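Local coordinates for protein beta-glucoside phosphorylase BglX (Unidentified, PDB 5VQE) that probably cleaves beta-glucosides by phosphorolysis as a member of glycoside hydrolase family 3, and binds a 2-fluoroglucose in its active-site pocket, at residues D30-I38 with L329-H340; V53-Y64 with L79-A90. All coordinates share one frame; numbering follows the deposited sequence.

Contact 1: residues D30-I38 with L329-H340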
loop_
_atom_site.group_PDB
_atom_site.type_symbol
_atom_site.label_atom_id
_atom_site.label_comp_id
_atom_site.label_asym_id
_atom_site.label_seq_id
_atom_site.Cartn_x
_atom_site.Cartn_y
_atom_site.Cartn_z
ATOM N N ASP A 30 -16.868 29.255 7.583
ATOM C CA ASP A 30 -15.929 28.487 8.397
ATOM C C ASP A 30 -16.316 27.015 8.431
ATOM O O ASP A 30 -15.452 26.139 8.333
ATOM C CB ASP A 30 -15.863 29.054 9.815
ATOM C CG ASP A 30 -15.091 30.349 9.891
ATOM O OD1 ASP A 30 -14.608 30.836 8.847
ATOM O OD2 ASP A 30 -14.963 30.885 11.010
ATOM N N ASP A 31 -17.611 26.718 8.558
ATOM C CA ASP A 31 -18.045 25.323 8.580
ATOM C C ASP A 31 -17.710 24.617 7.268
ATOM O O ASP A 31 -17.346 23.432 7.264
ATOM C CB ASP A 31 -19.542 25.245 8.854
ATOM C CG ASP A 31 -19.878 25.286 10.332
ATOM O OD1 ASP A 31 -18.952 25.237 11.170
ATOM O OD2 ASP A 31 -21.084 25.355 10.651
ATOM N N GLU A 32 -17.838 25.326 6.142
ATOM C CA GLU A 32 -17.507 24.730 4.853
ATOM C C GLU A 32 -16.006 24.541 4.704
ATOM O O GLU A 32 -15.553 23.552 4.113
ATOM C CB GLU A 32 -18.035 25.603 3.716
ATOM C CG GLU A 32 -19.519 25.508 3.510
ATOM C CD GLU A 32 -20.002 26.471 2.454
ATOM O OE1 GLU A 32 -19.721 27.688 2.572
ATOM O OE2 GLU A 32 -20.632 26.002 1.491
ATOM N N LYS A 33 -15.220 25.491 5.208
ATOM C CA LYS A 33 -13.771 25.339 5.166
ATOM C C LYS A 33 -13.329 24.164 6.030
ATOM O O LYS A 33 -12.517 23.336 5.604
ATOM C CB LYS A 33 -13.091 26.636 5.606
ATOM C CG LYS A 33 -13.144 27.753 4.572
ATOM C CD LYS A 33 -12.588 29.050 5.150
ATOM C CE LYS A 33 -12.879 30.250 4.274
ATOM N NZ LYS A 33 -12.344 31.504 4.884
ATOM N N LEU A 34 -13.879 24.057 7.247
ATOM C CA LEU A 34 -13.562 22.915 8.101
ATOM C C LEU A 34 -13.911 21.597 7.415
ATOM O O LEU A 34 -13.171 20.612 7.530
ATOM C CB LEU A 34 -14.293 23.037 9.443
ATOM C CG LEU A 34 -13.849 24.200 10.343
ATOM C CD1 LEU A 34 -14.749 24.332 11.569
ATOM C CD2 LEU A 34 -12.396 24.029 10.771
ATOM N N GLY A 35 -15.033 21.552 6.697
ATOM C CA GLY A 35 -15.413 20.317 6.030
ATOM C C GLY A 35 -14.449 19.947 4.914
ATOM O O GLY A 35 -14.187 18.764 4.673
ATOM N N GLN A 36 -13.920 20.948 4.208
ATOM C CA GLN A 36 -12.934 20.685 3.160
ATOM C C GLN A 36 -11.724 19.928 3.697
ATOM O O GLN A 36 -11.053 19.215 2.941
ATOM C CB GLN A 36 -12.468 21.997 2.525
ATOM C CG GLN A 36 -13.446 22.614 1.537
ATOM C CD GLN A 36 -13.715 21.717 0.350
ATOM O OE1 GLN A 36 -12.821 21.447 -0.452
ATOM N NE2 GLN A 36 -14.948 21.230 0.241
ATOM N N LEU A 37 -11.417 20.088 4.985
ATOM C CA LEU A 37 -10.261 19.427 5.580
ATOM C C LEU A 37 -10.428 17.919 5.686
ATOM O O LEU A 37 -9.438 17.224 5.933
ATOM C CB LEU A 37 -9.995 19.970 6.981
ATOM C CG LEU A 37 -9.826 21.480 7.161
ATOM C CD1 LEU A 37 -9.707 21.789 8.622
ATOM C CD2 LEU A 37 -8.611 21.994 6.423
ATOM N N ILE A 38 -11.647 17.397 5.542
ATOM C CA ILE A 38 -11.961 16.021 5.925
ATOM C C ILE A 38 -12.116 15.160 4.680
ATOM O O ILE A 38 -12.852 15.513 3.753
ATOM C CB ILE A 38 -13.238 15.953 6.783
ATOM C CG1 ILE A 38 -13.031 16.680 8.110
ATOM C CG2 ILE A 38 -13.628 14.495 7.051
ATOM C CD1 ILE A 38 -14.315 16.928 8.891
ATOM N N LEU A 329 -13.336 20.165 15.545
ATOM C CA LEU A 329 -12.729 21.143 14.651
ATOM C C LEU A 329 -13.366 22.518 14.822
ATOM O O LEU A 329 -12.666 23.533 14.837
ATOM C CB LEU A 329 -12.850 20.672 13.201
ATOM C CG LEU A 329 -11.960 19.496 12.798
ATOM C CD1 LEU A 329 -12.384 19.016 11.419
ATOM C CD2 LEU A 329 -10.503 19.873 12.806
ATOM N N GLN A 330 -14.691 22.573 14.944
ATOM C CA GLN A 330 -15.350 23.859 15.163
ATOM C C GLN A 330 -14.816 24.527 16.422
ATOM O O GLN A 330 -14.508 25.725 16.426
ATOM C CB GLN A 330 -16.862 23.670 15.282
ATOM C CG GLN A 330 -17.589 23.258 14.008
ATOM C CD GLN A 330 -19.064 23.005 14.269
ATOM O OE1 GLN A 330 -19.424 22.313 15.217
ATOM N NE2 GLN A 330 -19.919 23.581 13.443
ATOM N N GLU A 331 -14.717 23.762 17.505
ATOM C CA GLU A 331 -14.279 24.319 18.778
ATOM C C GLU A 331 -12.793 24.638 18.770
ATOM O O GLU A 331 -12.379 25.632 19.380
ATOM C CB GLU A 331 -14.631 23.350 19.907
ATOM C CG GLU A 331 -16.141 23.295 20.142
ATOM C CD GLU A 331 -16.561 22.297 21.199
ATOM O OE1 GLU A 331 -15.681 21.636 21.791
ATOM O OE2 GLU A 331 -17.783 22.181 21.433
ATOM N N GLY A 332 -11.983 23.828 18.076
ATOM C CA GLY A 332 -10.575 24.149 17.916
ATOM C C GLY A 332 -10.349 25.454 17.176
ATOM O O GLY A 332 -9.445 26.221 17.514
ATOM N N LEU A 333 -11.166 25.721 16.151
ATOM C CA LEU A 333 -11.083 26.997 15.449
ATOM C C LEU A 333 -11.523 28.149 16.344
ATOM O O LEU A 333 -10.869 29.198 16.386
ATOM C CB LEU A 333 -11.932 26.945 14.175
ATOM C CG LEU A 333 -11.920 28.178 13.278
ATOM C CD1 LEU A 333 -10.509 28.464 12.747
ATOM C CD2 LEU A 333 -12.910 28.014 12.127
ATOM N N SER A 334 -12.618 27.980 17.079
ATOM C CA SER A 334 -13.129 29.110 17.849
ATOM C C SER A 334 -12.223 29.450 19.023
ATOM O O SER A 334 -12.087 30.629 19.359
ATOM C CB SER A 334 -14.556 28.840 18.335
ATOM O OG SER A 334 -14.675 27.566 18.925
ATOM N N CYS A 335 -11.572 28.455 19.635
ATOM C CA CYS A 335 -10.748 28.675 20.821
ATOM C C CYS A 335 -9.257 28.807 20.527
ATOM O O CYS A 335 -8.475 28.970 21.468
ATOM C CB CYS A 335 -10.952 27.543 21.834
ATOM S SG CYS A 335 -9.935 26.075 21.502
ATOM N N GLY A 336 -8.835 28.730 19.264
ATOM C CA GLY A 336 -7.462 29.026 18.896
ATOM C C GLY A 336 -6.505 27.849 18.817
ATOM O O GLY A 336 -5.305 28.070 18.618
ATOM N N LEU A 337 -6.972 26.611 18.987
ATOM C CA LEU A 337 -6.105 25.476 18.670
ATOM C C LEU A 337 -5.775 25.441 17.188
ATOM O O LEU A 337 -4.704 24.964 16.791
ATOM C CB LEU A 337 -6.767 24.162 19.084
ATOM C CG LEU A 337 -6.437 23.635 20.479
ATOM C CD1 LEU A 337 -6.426 24.731 21.529
ATOM C CD2 LEU A 337 -7.449 22.569 20.835
ATOM N N LEU A 338 -6.689 25.927 16.359
ATOM C CA LEU A 338 -6.483 26.073 14.929
ATOM C C LEU A 338 -6.759 27.525 14.581
ATOM O O LEU A 338 -7.819 28.054 14.933
ATOM C CB LEU A 338 -7.414 25.149 14.141
ATOM C CG LEU A 338 -7.498 25.371 12.628
ATOM C CD1 LEU A 338 -6.160 25.116 11.967
ATOM C CD2 LEU A 338 -8.560 24.482 12.024
ATOM N N THR A 339 -5.813 28.171 13.922
ATOM C CA THR A 339 -6.007 29.566 13.562
ATOM C C THR A 339 -6.787 29.680 12.258
ATOM O O THR A 339 -6.737 28.798 11.393
ATOM C CB THR A 339 -4.664 30.287 13.431
ATOM O OG1 THR A 339 -3.956 29.778 12.299
ATOM C CG2 THR A 339 -3.827 30.087 14.687
ATOM N N HIS A 340 -7.536 30.777 12.137
ATOM C CA HIS A 340 -8.249 31.060 10.897
ATOM C C HIS A 340 -7.290 31.215 9.732
ATOM O O HIS A 340 -7.647 30.915 8.587
ATOM C CB HIS A 340 -9.087 32.331 11.047
ATOM C CG HIS A 340 -10.283 32.159 11.925
ATOM N ND1 HIS A 340 -11.549 31.953 11.421
ATOM C CD2 HIS A 340 -10.404 32.140 13.271
ATOM C CE1 HIS A 340 -12.401 31.825 12.422
ATOM N NE2 HIS A 340 -11.732 31.934 13.555
HETATM O O HOH W 1 -12.630 32.254 8.854
#
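Leu34 and Leu329 face each other where the axes of helices 30-36 and 329-335 pass 10.6 Å apart, their N-to-C directions 119° apart. Leu34 has the most surface buried here, and its two methyls divide the work. CD1 lies 3.7 Å from Gln330 CA, against the helix backbone, while CD2 runs past Leu338 CD2 from the opposite direction. Beyond the helix, Ile38, the first residue of strand 38-42, sets CD1 3.8 Å from Leu329 CD1, carrying the apolar seam into the strand.

Polar groups border this seam. The extended chain of Gln330 carries NE2 to Asp31 OD1, 3.0 Å away, in an almost perfectly straight hydrogen bond. The acceptor lies in the amide plane of Gln330, yet the donor sits above the plane of the carboxylate, 35° out of it. At the other border, Asp30 OD2 comes to the edge of the His340 ring, near its plane and 3.1 Å from CE1. Leu333 turns its CG away from its own backbone N (chi1 -178°), which puts CD1 over the centre of one face of that ring and CD2 3.7 Å from Asp30 OD2.

Helix 329-335 ends in a Schellman motif at Gly336, which has positive phi, and Thr339 then N-caps the helix that follows. The arrangement is helix-to-helix packing at the periphery of the TIM-barrel-like N-terminal domain of family 3, with the side chain of Ile38 about 12 Å from the bound 2-fluoroglucose.

Contact 2: residues V53-Y64 with L79-A90; sequences VMKHFLPGAVMY and LQKASKIPLLIA
Met54, Val62 and Leu79 have the most surface buried by this contact. Val62 and Leu79 meet tip to tip on the Val62/Ile89 face of the parallel pair 61-64 and 88-90, CG2 to CD1 at 4.0 Å. The other methyl of Leu79, CD2, packs 3.8 Å from Met54 CE. Extended beyond CG, the Met54 chain brings this CE against the C-terminal end of helix 69-82, 3.1 Å from Ser83 OG, whose hydroxyl donates to Leu79 O; Met54 SD packs on Ala82 CB.

Beside Val62, Ile89 points the same way and places CG2 over a face of the Tyr64 ring, a CH-pi contact 3.9 Å from the centroid. Leu79 CD1 reaches the same ring in plane, at its edge. The backbone ladder fixes the register: Val62 N donates to Leu88 O, and Val62 O receives Ala90 N at 2.8 Å with an N-H...O angle of 174°.

Met63 and Ala90 face the other side, where Met63 touches the bound 2-fluoroglucose. Strand 61-64, helix 69-82 and strand 88-91 form a beta-alpha-beta unit: Tyr64 OH bonds to Thr76 of that helix, Val62 and Leu79 both pack on Ile42 of strand 38-42, and Asn142 binds Ile89 on the far side of strand 88-91.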
loop_
_atom_site.group_PDB
_atom_site.type_symbol
_atom_site.label_atom_id
_atom_site.label_comp_id
_atom_site.label_asym_id
_atom_site.label_seq_id
_atom_site.Cartn_x
_atom_site.Cartn_y
_atom_site.Cartn_z
ATOM N N VAL A 53 -21.818 10.604 3.850
ATOM C CA VAL A 53 -20.618 11.388 4.120
ATOM C C VAL A 53 -20.905 12.878 4.181
ATOM O O VAL A 53 -20.025 13.651 4.572
ATOM C CB VAL A 53 -19.514 11.137 3.070
ATOM C CG1 VAL A 53 -19.213 9.647 2.951
ATOM C CG2 VAL A 53 -19.878 11.731 1.714
ATOM N N MET A 54 -22.115 13.302 3.813
ATOM C CA MET A 54 -22.470 14.712 3.763
ATOM C C MET A 54 -23.538 15.094 4.782
ATOM O O MET A 54 -24.093 16.190 4.684
ATOM C CB MET A 54 -22.960 15.080 2.360
ATOM C CG MET A 54 -21.925 14.929 1.265
ATOM S SD MET A 54 -22.700 15.022 -0.359
ATOM C CE MET A 54 -21.331 14.547 -1.413
ATOM N N LYS A 55 -23.847 14.226 5.748
ATOM C CA LYS A 55 -24.913 14.528 6.703
ATOM C C LYS A 55 -24.482 15.523 7.774
ATOM O O LYS A 55 -25.322 16.268 8.291
ATOM C CB LYS A 55 -25.395 13.249 7.396
ATOM C CG LYS A 55 -25.715 12.106 6.461
ATOM N N HIS A 56 -23.203 15.531 8.150
ATOM C CA HIS A 56 -22.743 16.324 9.277
ATOM C C HIS A 56 -21.848 17.476 8.865
ATOM O O HIS A 56 -21.579 18.356 9.689
ATOM C CB HIS A 56 -21.998 15.420 10.263
ATOM C CG HIS A 56 -22.778 14.206 10.655
ATOM N ND1 HIS A 56 -23.817 14.252 11.561
ATOM C CD2 HIS A 56 -22.692 12.919 10.246
ATOM C CE1 HIS A 56 -24.327 13.042 11.703
ATOM N NE2 HIS A 56 -23.661 12.214 10.920
ATOM N N PHE A 57 -21.380 17.477 7.626
ATOM C CA PHE A 57 -20.503 18.497 7.078
ATOM C C PHE A 57 -20.332 18.171 5.604
ATOM O O PHE A 57 -20.758 17.114 5.132
ATOM C CB PHE A 57 -19.153 18.531 7.801
ATOM C CG PHE A 57 -18.516 17.180 7.953
ATOM C CD1 PHE A 57 -18.620 16.486 9.144
ATOM C CD2 PHE A 57 -17.822 16.602 6.902
ATOM C CE1 PHE A 57 -18.041 15.246 9.293
ATOM C CE2 PHE A 57 -17.239 15.366 7.041
ATOM C CZ PHE A 57 -17.351 14.680 8.241
ATOM N N LEU A 58 -19.696 19.085 4.882
ATOM C CA LEU A 58 -19.458 18.889 3.456
ATOM C C LEU A 58 -17.984 18.559 3.244
ATOM O O LEU A 58 -17.129 19.457 3.327
ATOM C CB LEU A 58 -19.867 20.139 2.671
ATOM C CG LEU A 58 -21.347 20.522 2.892
ATOM C CD1 LEU A 58 -21.713 21.834 2.178
ATOM C CD2 LEU A 58 -22.308 19.401 2.469
ATOM N N PRO A 59 -17.631 17.298 2.991
ATOM C CA PRO A 59 -16.217 16.911 3.014
ATOM C C PRO A 59 -15.466 17.404 1.790
ATOM O O PRO A 59 -16.044 17.727 0.749
ATOM C CB PRO A 59 -16.262 15.380 3.049
ATOM C CG PRO A 59 -17.530 15.033 2.357
ATOM C CD PRO A 59 -18.506 16.141 2.721
ATOM N N GLY A 60 -14.142 17.438 1.927
ATOM C CA GLY A 60 -13.289 17.842 0.824
ATOM C C GLY A 60 -12.913 16.683 -0.083
ATOM O O GLY A 60 -12.527 16.903 -1.235
ATOM N N ALA A 61 -13.020 15.455 0.419
ATOM C CA ALA A 61 -12.603 14.276 -0.330
ATOM C C ALA A 61 -13.308 13.045 0.221
ATOM O O ALA A 61 -13.879 13.072 1.312
ATOM C CB ALA A 61 -11.081 14.083 -0.266
ATOM N N VAL A 62 -13.277 11.965 -0.566
ATOM C CA VAL A 62 -13.665 10.639 -0.110
ATOM C C VAL A 62 -12.615 9.647 -0.587
ATOM O O VAL A 62 -11.864 9.914 -1.527
ATOM C CB VAL A 62 -15.059 10.209 -0.614
ATOM C CG1 VAL A 62 -16.123 11.158 -0.111
ATOM C CG2 VAL A 62 -15.085 10.142 -2.134
ATOM N N MET A 63 -12.568 8.493 0.080
ATOM C CA MET A 63 -11.784 7.348 -0.369
ATOM C C MET A 63 -12.700 6.139 -0.496
ATOM O O MET A 63 -13.478 5.850 0.418
ATOM C CB MET A 63 -10.640 7.010 0.594
ATOM C CG MET A 63 -9.649 6.000 -0.020
ATOM S SD MET A 63 -8.670 5.007 1.129
ATOM C CE MET A 63 -9.909 3.848 1.693
ATOM N N TYR A 64 -12.609 5.443 -1.627
ATOM C CA TYR A 64 -13.370 4.220 -1.854
ATOM C C TYR A 64 -12.592 3.041 -1.281
ATOM O O TYR A 64 -11.427 2.827 -1.635
ATOM C CB TYR A 64 -13.623 3.974 -3.345
ATOM C CG TYR A 64 -14.475 5.002 -4.067
ATOM C CD1 TYR A 64 -15.460 5.711 -3.403
ATOM C CD2 TYR A 64 -14.300 5.244 -5.420
ATOM C CE1 TYR A 64 -16.237 6.638 -4.059
ATOM C CE2 TYR A 64 -15.076 6.178 -6.089
ATOM C CZ TYR A 64 -16.045 6.867 -5.400
ATOM O OH TYR A 64 -16.821 7.795 -6.048
ATOM N N LEU A 79 -21.907 11.350 -5.956
ATOM C CA LEU A 79 -21.206 12.198 -4.999
ATOM C C LEU A 79 -20.879 13.554 -5.599
ATOM O O LEU A 79 -21.153 14.596 -4.993
ATOM C CB LEU A 79 -19.934 11.502 -4.524
ATOM C CG LEU A 79 -20.161 10.353 -3.555
ATOM C CD1 LEU A 79 -18.878 9.550 -3.414
ATOM C CD2 LEU A 79 -20.631 10.872 -2.208
ATOM N N GLN A 80 -20.285 13.565 -6.793
ATOM C CA GLN A 80 -19.827 14.825 -7.358
ATOM C C GLN A 80 -20.990 15.756 -7.671
ATOM O O GLN A 80 -20.915 16.959 -7.400
ATOM C CB GLN A 80 -18.998 14.569 -8.613
ATOM C CG GLN A 80 -17.662 13.862 -8.358
ATOM C CD GLN A 80 -16.618 14.761 -7.710
ATOM O OE1 GLN A 80 -16.944 15.712 -7.004
ATOM N NE2 GLN A 80 -15.350 14.449 -7.943
ATOM N N LYS A 81 -22.068 15.232 -8.257
ATOM C CA LYS A 81 -23.196 16.097 -8.585
ATOM C C LYS A 81 -23.898 16.623 -7.337
ATOM O O LYS A 81 -24.526 17.683 -7.395
ATOM C CB LYS A 81 -24.179 15.352 -9.491
ATOM C CG LYS A 81 -23.720 15.260 -10.941
ATOM N N ALA A 82 -23.782 15.922 -6.211
ATOM C CA ALA A 82 -24.327 16.391 -4.946
ATOM C C ALA A 82 -23.405 17.352 -4.205
ATOM O O ALA A 82 -23.836 17.935 -3.204
ATOM C CB ALA A 82 -24.633 15.196 -4.046
ATOM N N SER A 83 -22.168 17.538 -4.665
ATOM C CA SER A 83 -21.182 18.369 -3.982
ATOM C C SER A 83 -21.088 19.739 -4.638
ATOM O O SER A 83 -20.921 19.833 -5.858
ATOM C CB SER A 83 -19.803 17.708 -4.009
ATOM O OG SER A 83 -19.799 16.503 -3.274
ATOM N N LYS A 84 -21.146 20.799 -3.825
ATOM C CA LYS A 84 -20.933 22.140 -4.364
ATOM C C LYS A 84 -19.492 22.326 -4.815
ATOM O O LYS A 84 -19.237 22.874 -5.895
ATOM C CB LYS A 84 -21.299 23.207 -3.332
ATOM C CG LYS A 84 -21.057 24.625 -3.861
ATOM C CD LYS A 84 -21.569 25.718 -2.930
ATOM C CE LYS A 84 -20.712 25.849 -1.679
ATOM N NZ LYS A 84 -21.004 27.121 -0.951
ATOM N N ILE A 85 -18.544 21.913 -3.989
ATOM C CA ILE A 85 -17.126 21.880 -4.350
ATOM C C ILE A 85 -16.810 20.463 -4.823
ATOM O O ILE A 85 -17.083 19.510 -4.085
ATOM C CB ILE A 85 -16.220 22.255 -3.160
ATOM C CG1 ILE A 85 -16.644 23.581 -2.519
ATOM C CG2 ILE A 85 -14.773 22.305 -3.609
ATOM C CD1 ILE A 85 -16.601 24.778 -3.449
ATOM N N PRO A 86 -16.242 20.281 -6.017
ATOM C CA PRO A 86 -15.868 18.929 -6.443
ATOM C C PRO A 86 -14.979 18.245 -5.416
ATOM O O PRO A 86 -14.150 18.877 -4.762
ATOM C CB PRO A 86 -15.116 19.162 -7.762
ATOM C CG PRO A 86 -15.615 20.443 -8.268
ATOM C CD PRO A 86 -15.947 21.279 -7.061
ATOM N N LEU A 87 -15.131 16.930 -5.321
ATOM C CA LEU A 87 -14.378 16.109 -4.382
ATOM C C LEU A 87 -13.083 15.601 -5.002
ATOM O O LEU A 87 -13.053 15.227 -6.175
ATOM C CB LEU A 87 -15.207 14.896 -3.954
ATOM C CG LEU A 87 -16.504 15.174 -3.196
ATOM C CD1 LEU A 87 -17.469 13.997 -3.321
ATOM C CD2 LEU A 87 -16.186 15.450 -1.745
ATOM N N LEU A 88 -12.023 15.554 -4.195
ATOM C CA LEU A 88 -10.942 14.616 -4.473
ATOM C C LEU A 88 -11.432 13.218 -4.117
ATOM O O LEU A 88 -12.052 13.023 -3.065
ATOM C CB LEU A 88 -9.688 14.964 -3.675
ATOM C CG LEU A 88 -9.039 16.311 -4.000
ATOM C CD1 LEU A 88 -7.945 16.589 -3.009
ATOM C CD2 LEU A 88 -8.496 16.337 -5.415
ATOM N N ILE A 89 -11.203 12.259 -5.012
ATOM C CA ILE A 89 -11.675 10.888 -4.842
ATOM C C ILE A 89 -10.448 9.991 -4.811
ATOM O O ILE A 89 -9.783 9.799 -5.837
ATOM C CB ILE A 89 -12.651 10.468 -5.951
ATOM C CG1 ILE A 89 -13.907 11.346 -5.911
ATOM C CG2 ILE A 89 -13.056 9.014 -5.784
ATOM C CD1 ILE A 89 -14.830 11.154 -7.087
ATOM N N ALA A 90 -10.147 9.443 -3.637
ATOM C CA ALA A 90 -8.928 8.688 -3.408
ATOM C C ALA A 90 -9.190 7.185 -3.372
ATOM O O ALA A 90 -10.322 6.725 -3.199
ATOM C CB ALA A 90 -8.271 9.126 -2.097
HETATM O O HOH W 2 -15.580 19.029 -1.651
#

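How the contacts relate
From the N terminus, the chain runs through helix 30-36 directly into strand 38-42, then to the segments of contact 2, which close a short loop with only 14 residues between them. Contact 1 closes a far longer one, of 290 intervening residues, when helix 322-335 returns to helix 30-36; contact 2 lies wholly within it. Their centres are about 17 Å apart, but they touch directly: Glu32 OE2 and Lys84 NZ form a 2.7 Å salt bridge, and Ile38 O probably accepts a hydrogen bond from Gly60 N at 2.9 Å. Contact 1 thus joins early and late helices of the domain, while contact 2 joins adjacent parallel strands and the helix that connects them.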